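Local coordinates for putative transcriptional regulator (Bacteroides thetaiotaomicron, PDB 3IC7), which probably binds DNA and regulates transcription, as a putative GntR-family regulator with a winged helix-turn-helix domain, at residues Tyr29-Arg34 / Ser77-Leu82. Numbering follows the deposited sequence.
Sequences YEEEGR and SGAKML
E31 lays its carboxylate over the backbone N-H groups at the start of helix 79-88, its chain bent at chi2, which brings both oxygens to the amides of G78, A79 and K80. OE1 takes two of them, from G78 N at 3.0 Å and from A79 N at 2.9 Å, and both donors approach from above the carboxylate plane, about 45° out of it. OE2 receives the third from K80 N at 3.1 Å; that bond uses the syn lone pair and is the straightest of the three, at 156°. The K80 side chain crosses E31 obliquely, its CG lying alongside OE2. With its chain bent at chi4, NZ comes back to OE2 at 3.4 Å in a long salt bridge and also makes weak bonds to Y29 O and, on helix 15-25, to I24 O. Next along the type II turn from E30 to G33, E32, its chain bent at chi2, lies beside S77, with OE1 hydrogen-bonded to the hydroxyl of Y66, while the backbone of E32 and G33 pairs with V75 on strand 72-75. Thus the loop between helix 15-25 and strand 34-35 is tied to the start of helix 79-88, just after the wing strand 72-75. An alanine in place of E31 would probably leave three N-H groups without this acceptor and K80 without its salt-bridge partner. The carboxylate is likely to stay ionised, its negative charge favoured by the helix N-terminus and the K80 ammonium.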
ATOM      1  N   TYR A  29      -6.429  15.126 -11.334  1.00 79.05           N
ATOM      2  CA  TYR A  29      -7.191  13.944 -10.948  1.00 80.69           C
ATOM      3  C   TYR A  29      -8.205  14.350  -9.918  1.00 81.52           C
ATOM      4  O   TYR A  29      -7.847  14.890  -8.867  1.00 74.77           O
ATOM      5  CB  TYR A  29      -6.300  12.852 -10.359  1.00 80.35           C
ATOM      6  CG  TYR A  29      -5.286  12.358 -11.353  1.00 88.73           C
ATOM      7  CD1 TYR A  29      -5.645  12.119 -12.693  1.00 92.09           C
ATOM      8  CD2 TYR A  29      -3.968  12.141 -10.974  1.00 84.03           C
ATOM      9  CE1 TYR A  29      -4.697  11.676 -13.624  1.00 90.26           C
ATOM     10  CE2 TYR A  29      -3.019  11.697 -11.887  1.00 87.65           C
ATOM     11  CZ  TYR A  29      -3.376  11.469 -13.200  1.00 93.80           C
ATOM     12  OH  TYR A  29      -2.406  11.032 -14.070  1.00 99.45           O
ATOM     13  N   GLU A  30      -9.470  14.069 -10.231  1.00 78.68           N
ATOM     14  CA  GLU A  30     -10.607  14.410  -9.381  1.00 76.18           C
ATOM     15  C   GLU A  30     -10.809  13.425  -8.203  1.00 78.99           C
ATOM     16  O   GLU A  30     -10.441  12.254  -8.284  1.00 81.67           O
ATOM     17  CB  GLU A  30     -11.831  14.473 -10.276  1.00 70.69           C
ATOM     18  CG  GLU A  30     -11.413  14.876 -11.672  1.00 71.20           C
ATOM     19  CD  GLU A  30     -12.515  14.722 -12.716  1.00 81.53           C
ATOM     20  OE1 GLU A  30     -12.176  14.873 -13.918  1.00 85.43           O
ATOM     21  OE2 GLU A  30     -13.700  14.457 -12.353  1.00 74.80           O
ATOM     22  N   GLU A  31     -11.376  13.889  -7.097  1.00 75.44           N
ATOM     23  CA  GLU A  31     -11.650  12.971  -6.003  1.00 72.09           C
ATOM     24  C   GLU A  31     -12.802  12.126  -6.448  1.00 72.32           C
ATOM     25  O   GLU A  31     -13.735  12.639  -7.070  1.00 75.06           O
ATOM     26  CB  GLU A  31     -12.027  13.744  -4.762  1.00 75.26           C
ATOM     27  CG  GLU A  31     -11.525  15.146  -4.816  1.00 71.80           C
ATOM     28  CD  GLU A  31     -10.619  15.466  -3.677  1.00 74.34           C
ATOM     29  OE1 GLU A  31     -11.099  15.506  -2.523  1.00 75.38           O
ATOM     30  OE2 GLU A  31      -9.420  15.693  -3.942  1.00 77.30           O
ATOM     31  N   GLU A  32     -12.732  10.829  -6.162  1.00 74.87           N
ATOM     32  CA  GLU A  32     -13.734   9.858  -6.655  1.00 77.75           C
ATOM     33  C   GLU A  32     -13.622   9.686  -8.149  1.00 74.03           C
ATOM     34  O   GLU A  32     -14.583   9.368  -8.844  1.00 73.15           O
ATOM     35  CB  GLU A  32     -15.152  10.272  -6.278  1.00 74.47           C
ATOM     36  CG  GLU A  32     -15.360  10.239  -4.772  1.00 79.69           C
ATOM     37  CD  GLU A  32     -14.598   9.103  -4.094  1.00 78.57           C
ATOM     38  OE1 GLU A  32     -14.820   7.926  -4.448  1.00 74.79           O
ATOM     39  OE2 GLU A  32     -13.778   9.377  -3.191  1.00 80.14           O
ATOM     40  N   GLY A  33     -12.414   9.929  -8.619  1.00 75.20           N
ATOM     41  CA  GLY A  33     -12.076   9.771 -10.005  1.00 80.46           C
ATOM     42  C   GLY A  33     -10.712   9.126 -10.110  1.00 89.08           C
ATOM     43  O   GLY A  33      -9.935   9.047  -9.137  1.00 83.83           O
ATOM     44  N   ARG A  34     -10.401   8.649 -11.312  1.00 98.41           N
ATOM     45  CA  ARG A  34      -9.431   7.575 -11.481  1.00102.60           C
ATOM     46  C   ARG A  34      -8.032   8.129 -11.729  1.00 93.63           C
ATOM     47  O   ARG A  34      -7.863   9.118 -12.442  1.00 81.78           O
ATOM     48  CB  ARG A  34      -9.845   6.656 -12.633  1.00 99.21           C
ATOM     49  CG  ARG A  34      -9.166   5.296 -12.617  1.00101.04           C
ATOM     50  CD  ARG A  34     -10.134   4.203 -12.193  1.00 98.94           C
ATOM     51  NE  ARG A  34     -10.775   3.565 -13.340  1.00121.52           N
ATOM     52  CZ  ARG A  34     -11.648   4.169 -14.139  1.00135.75           C
ATOM     53  NH1 ARG A  34     -11.989   5.431 -13.918  1.00133.00           N
ATOM     54  NH2 ARG A  34     -12.181   3.510 -15.159  1.00139.05           N
ATOM     55  N   SER A  77     -12.151  10.292  -1.763  1.00 74.64           N
ATOM     56  CA  SER A  77     -13.019  11.450  -1.517  1.00 75.50           C
ATOM     57  C   SER A  77     -12.563  12.255  -0.303  1.00 76.61           C
ATOM     58  O   SER A  77     -12.796  11.850   0.845  1.00 70.57           O
ATOM     59  CB  SER A  77     -14.470  11.026  -1.328  1.00 72.60           C
ATOM     60  OG  SER A  77     -14.637  10.380  -0.086  1.00 78.16           O
ATOM     61  N   GLY A  78     -11.939  13.406  -0.588  1.00 79.82           N
ATOM     62  CA  GLY A  78     -11.333  14.303   0.391  1.00 75.20           C
ATOM     63  C   GLY A  78      -9.807  14.265   0.359  1.00 79.64           C
ATOM     64  O   GLY A  78      -9.157  14.367   1.405  1.00 81.50           O
ATOM     65  N   ALA A  79      -9.224  14.114  -0.833  1.00 84.61           N
ATOM     66  CA  ALA A  79      -7.779  13.861  -0.964  1.00 84.97           C
ATOM     67  C   ALA A  79      -6.947  15.143  -0.923  1.00 87.97           C
ATOM     68  O   ALA A  79      -5.958  15.213  -0.180  1.00 83.36           O
ATOM     69  CB  ALA A  79      -7.482  13.070  -2.230  1.00 86.72           C
ATOM     70  N   LYS A  80      -7.376  16.144  -1.716  1.00 94.26           N
ATOM     71  CA  LYS A  80      -6.690  17.454  -1.889  1.00 86.52           C
ATOM     72  C   LYS A  80      -6.360  18.147  -0.576  1.00 85.78           C
ATOM     73  O   LYS A  80      -5.697  19.173  -0.585  1.00 88.97           O
ATOM     74  CB  LYS A  80      -7.506  18.444  -2.779  1.00 84.90           C
ATOM     75  CG  LYS A  80      -7.407  18.273  -4.339  1.00 84.93           C
ATOM     76  CD  LYS A  80      -8.424  19.159  -5.124  1.00 77.09           C
ATOM     77  CE  LYS A  80      -8.616  18.744  -6.619  1.00 70.96           C
ATOM     78  NZ  LYS A  80      -8.867  17.290  -6.836  1.00 59.98           N
HETATM   79  N   MSE A  81      -6.818  17.608   0.550  1.00 86.06           N
HETATM   80  CA  MSE A  81      -6.743  18.343   1.809  1.00 89.03           C
HETATM   81  C   MSE A  81      -5.919  17.673   2.878  1.00 90.21           C
HETATM   82  O   MSE A  81      -5.273  18.334   3.710  1.00 95.48           O
HETATM   83  CB  MSE A  81      -8.135  18.566   2.365  1.00 93.27           C
HETATM   84  CG  MSE A  81      -8.672  19.965   2.142  1.00 96.78           C
HETATM   85 SE   MSE A  81      -9.763  20.564   3.663  1.00153.40          SE
HETATM   86  CE  MSE A  81     -10.423  18.846   4.337  1.00101.21           C
ATOM     87  N   LEU A  82      -5.956  16.354   2.879  1.00 90.16           N
ATOM     88  CA  LEU A  82      -5.107  15.659   3.804  1.00 91.75           C
ATOM     89  C   LEU A  82      -3.666  15.917   3.389  1.00 88.29           C
ATOM     90  O   LEU A  82      -2.812  16.130   4.232  1.00 90.33           O
ATOM     91  CB  LEU A  82      -5.456  14.169   3.877  1.00 97.20           C
ATOM     92  CG  LEU A  82      -5.355  13.219   2.693  1.00 95.88           C
ATOM     93  CD1 LEU A  82      -4.939  11.869   3.243  1.00100.46           C
ATOM     94  CD2 LEU A  82      -6.672  13.123   1.970  1.00 92.45           C
TER